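Local coordinates for protein putative NADH Oxidase (Clostridium acetobutylicum, PDB 3E10) that binds flavin mononucleotide and probably works as an oxidoreductase of the nitroreductase family, at residues B[107-112]-B[142-147]. Sequence-based numbering, arbitrary orientation.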
ATOM      1  N   LEU B 107      -2.510  17.115  -2.244  1.00  7.66           N
ATOM      2  CA  LEU B 107      -3.048  18.282  -1.563  1.00  7.95           C
ATOM      3  C   LEU B 107      -1.984  19.235  -1.019  1.00  7.96           C
ATOM      4  O   LEU B 107      -2.289  20.102  -0.229  1.00  9.10           O
ATOM      5  CB  LEU B 107      -3.971  17.789  -0.429  1.00  8.99           C
ATOM      6  CG  LEU B 107      -5.169  16.948  -0.857  1.00  8.75           C
ATOM      7  CD1 LEU B 107      -5.899  16.365   0.376  1.00  8.91           C
ATOM      8  CD2 LEU B 107      -6.145  17.744  -1.761  1.00  9.76           C
ATOM      9  N   ASP B 108      -0.738  19.058  -1.437  1.00  8.29           N
ATOM     10  CA  ASP B 108       0.353  19.949  -1.044  1.00  9.77           C
ATOM     11  C   ASP B 108       0.670  19.853   0.443  1.00  8.26           C
ATOM     12  O   ASP B 108       1.231  20.769   1.051  1.00 10.23           O
ATOM     13  CB  ASP B 108       0.056  21.407  -1.458  1.00 11.64           C
ATOM     14  CG  ASP B 108      -0.190  21.555  -2.952  1.00 17.64           C
ATOM     15  OD1 ASP B 108       0.641  21.089  -3.736  1.00 18.29           O
ATOM     16  OD2 ASP B 108      -1.232  22.129  -3.322  1.00 24.53           O
ATOM     17  N   LEU B 109       0.345  18.702   1.020  1.00  7.79           N
ATOM     18  CA  LEU B 109       0.651  18.393   2.408  1.00  7.36           C
ATOM     19  C   LEU B 109       1.873  17.482   2.448  1.00  7.69           C
ATOM     20  O   LEU B 109       2.200  16.810   1.460  1.00  9.22           O
ATOM     21  CB  LEU B 109      -0.529  17.690   3.066  1.00  7.46           C
ATOM     22  CG  LEU B 109      -1.809  18.509   3.214  1.00  7.85           C
ATOM     23  CD1 LEU B 109      -2.913  17.580   3.657  1.00  8.94           C
ATOM     24  CD2 LEU B 109      -1.616  19.634   4.207  1.00 10.68           C
ATOM     25  N   GLY B 110       2.526  17.463   3.603  1.00  7.30           N
ATOM     26  CA  GLY B 110       3.532  16.463   3.906  1.00  7.20           C
ATOM     27  C   GLY B 110       2.987  15.455   4.896  1.00  7.32           C
ATOM     28  O   GLY B 110       2.114  15.765   5.734  1.00  7.50           O
ATOM     29  N   ALA B 111       3.467  14.229   4.786  1.00  6.67           N
ATOM     30  CA  ALA B 111       3.079  13.189   5.716  1.00  5.63           C
ATOM     31  C   ALA B 111       4.194  12.171   5.833  1.00  5.64           C
ATOM     32  O   ALA B 111       5.049  12.068   4.977  1.00  6.23           O
ATOM     33  CB  ALA B 111       1.777  12.541   5.249  1.00  6.43           C
ATOM     34  N   VAL B 112       4.152  11.400   6.911  1.00  5.75           N
ATOM     35  CA  VAL B 112       5.011  10.233   7.042  1.00  5.38           C
ATOM     36  C   VAL B 112       4.233   9.107   7.735  1.00  5.14           C
ATOM     37  O   VAL B 112       3.469   9.323   8.679  1.00  6.56           O
ATOM     38  CB  VAL B 112       6.348  10.559   7.795  1.00  5.55           C
ATOM     39  CG1 VAL B 112       6.074  11.097   9.219  1.00  7.31           C
ATOM     40  CG2 VAL B 112       7.249   9.312   7.852  1.00  6.49           C
ATOM     41  N   ILE B 142      -0.179   8.078  10.892  1.00  6.55           N
ATOM     42  CA  ILE B 142       0.327   8.986   9.856  1.00  7.10           C
ATOM     43  C   ILE B 142       0.283  10.416  10.411  1.00  7.17           C
ATOM     44  O   ILE B 142      -0.776  10.888  10.818  1.00  7.55           O
ATOM     45  CB  ILE B 142      -0.458   8.844   8.552  1.00  8.09           C
ATOM     46  CG1 ILE B 142      -0.303   7.412   7.980  1.00  7.52           C
ATOM     47  CG2 ILE B 142       0.047   9.864   7.496  1.00  9.06           C
ATOM     48  CD1 ILE B 142      -1.159   7.093   6.843  1.00  8.71           C
ATOM     49  N   SER B 143       1.447  11.047  10.499  1.00  6.58           N
ATOM     50  CA  SER B 143       1.492  12.450  10.896  1.00  7.32           C
ATOM     51  C   SER B 143       1.409  13.265   9.609  1.00  7.78           C
ATOM     52  O   SER B 143       1.969  12.865   8.584  1.00  8.28           O
ATOM     53  CB  SER B 143       2.737  12.797  11.700  1.00 10.61           C
ATOM     54  OG  SER B 143       3.876  12.488  10.994  1.00 11.13           O
ATOM     55  N   VAL B 144       0.681  14.376   9.653  1.00  6.55           N
ATOM     56  CA  VAL B 144       0.358  15.155   8.467  1.00  6.80           C
ATOM     57  C   VAL B 144       0.446  16.650   8.835  1.00  6.62           C
ATOM     58  O   VAL B 144       0.048  17.064   9.919  1.00  7.56           O
ATOM     59  CB  VAL B 144      -1.077  14.864   7.974  1.00  8.20           C
ATOM     60  CG1 VAL B 144      -1.373  15.624   6.686  1.00  9.08           C
ATOM     61  CG2 VAL B 144      -1.311  13.373   7.737  1.00  7.30           C
ATOM     62  N   GLY B 145       0.936  17.454   7.904  1.00  6.62           N
ATOM     63  CA  GLY B 145       0.940  18.907   8.046  1.00  7.97           C
ATOM     64  C   GLY B 145       1.518  19.576   6.815  1.00  8.05           C
ATOM     65  O   GLY B 145       1.932  18.918   5.884  1.00  9.02           O
ATOM     66  N   TYR B 146       1.560  20.896   6.798  1.00  8.01           N
ATOM     67  CA  TYR B 146       2.248  21.603   5.738  1.00  8.64           C
ATOM     68  C   TYR B 146       3.764  21.498   5.995  1.00  8.37           C
ATOM     69  O   TYR B 146       4.233  21.705   7.115  1.00  9.66           O
ATOM     70  CB  TYR B 146       1.780  23.076   5.660  1.00  8.99           C
ATOM     71  CG  TYR B 146       0.402  23.162   5.023  1.00  9.43           C
ATOM     72  CD1 TYR B 146       0.245  23.071   3.658  1.00 11.39           C
ATOM     73  CD2 TYR B 146      -0.739  23.176   5.797  1.00  8.25           C
ATOM     74  CE1 TYR B 146      -1.009  23.066   3.077  1.00 11.23           C
ATOM     75  CE2 TYR B 146      -2.007  23.191   5.221  1.00  8.79           C
ATOM     76  CZ  TYR B 146      -2.134  23.134   3.856  1.00  9.71           C
ATOM     77  OH  TYR B 146      -3.391  23.151   3.270  1.00 11.51           O
ATOM     78  N   PRO B 147       4.525  21.135   4.979  1.00  8.51           N
ATOM     79  CA  PRO B 147       5.959  20.935   5.204  1.00 11.12           C
ATOM     80  C   PRO B 147       6.708  22.172   5.684  1.00 12.56           C
ATOM     81  O   PRO B 147       6.446  23.254   5.211  1.00 13.36           O
ATOM     82  CB  PRO B 147       6.471  20.506   3.832  1.00 12.23           C
ATOM     83  CG  PRO B 147       5.304  19.943   3.144  1.00 12.73           C
ATOM     84  CD  PRO B 147       4.141  20.807   3.600  1.00  9.80           C
TER
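The G145 carbonyl accepts the G110 amide with N to O at 2.8 Å, the donor lying nearly in line with C=O (172°), and G110 O takes the G145 N at 3.0 Å. V112 and S143 repeat this reciprocal exchange, V112 N reaching S143 O at 3.1 Å, which makes both pairs antiparallel and hydrogen-bonded. Between them A111 and V144 form a non-hydrogen-bonded pair; A111 CB and V144 CG2 lie 4.1 Å apart on the face where L101 and A104 of helix 89-106 cover A111. V112 and S143 point to the other face, where S143 OG is hydrogen-bonded to Y14 OH and S66 OG. Before the strand, D108 with positive phi closes helix 89-106 in a Schellman motif. Next to it L109 sets CD2 over the centre of the Y146 ring, 3.6 Å from the centroid and 13° off the normal, a CH-pi contact; Y146 OH is hydrogen-bonded to E20 and K23. The axes of 110-112 and 142-145 run at 167°, 4.8 Å apart at their closest, so the pairing is antiparallel. Strand 110-115 is an outermost strand of the antiparallel sheet within this chain, next to 136-145; the V112 side chain touches FMN in the flavin pocket of a nitroreductase-like fold.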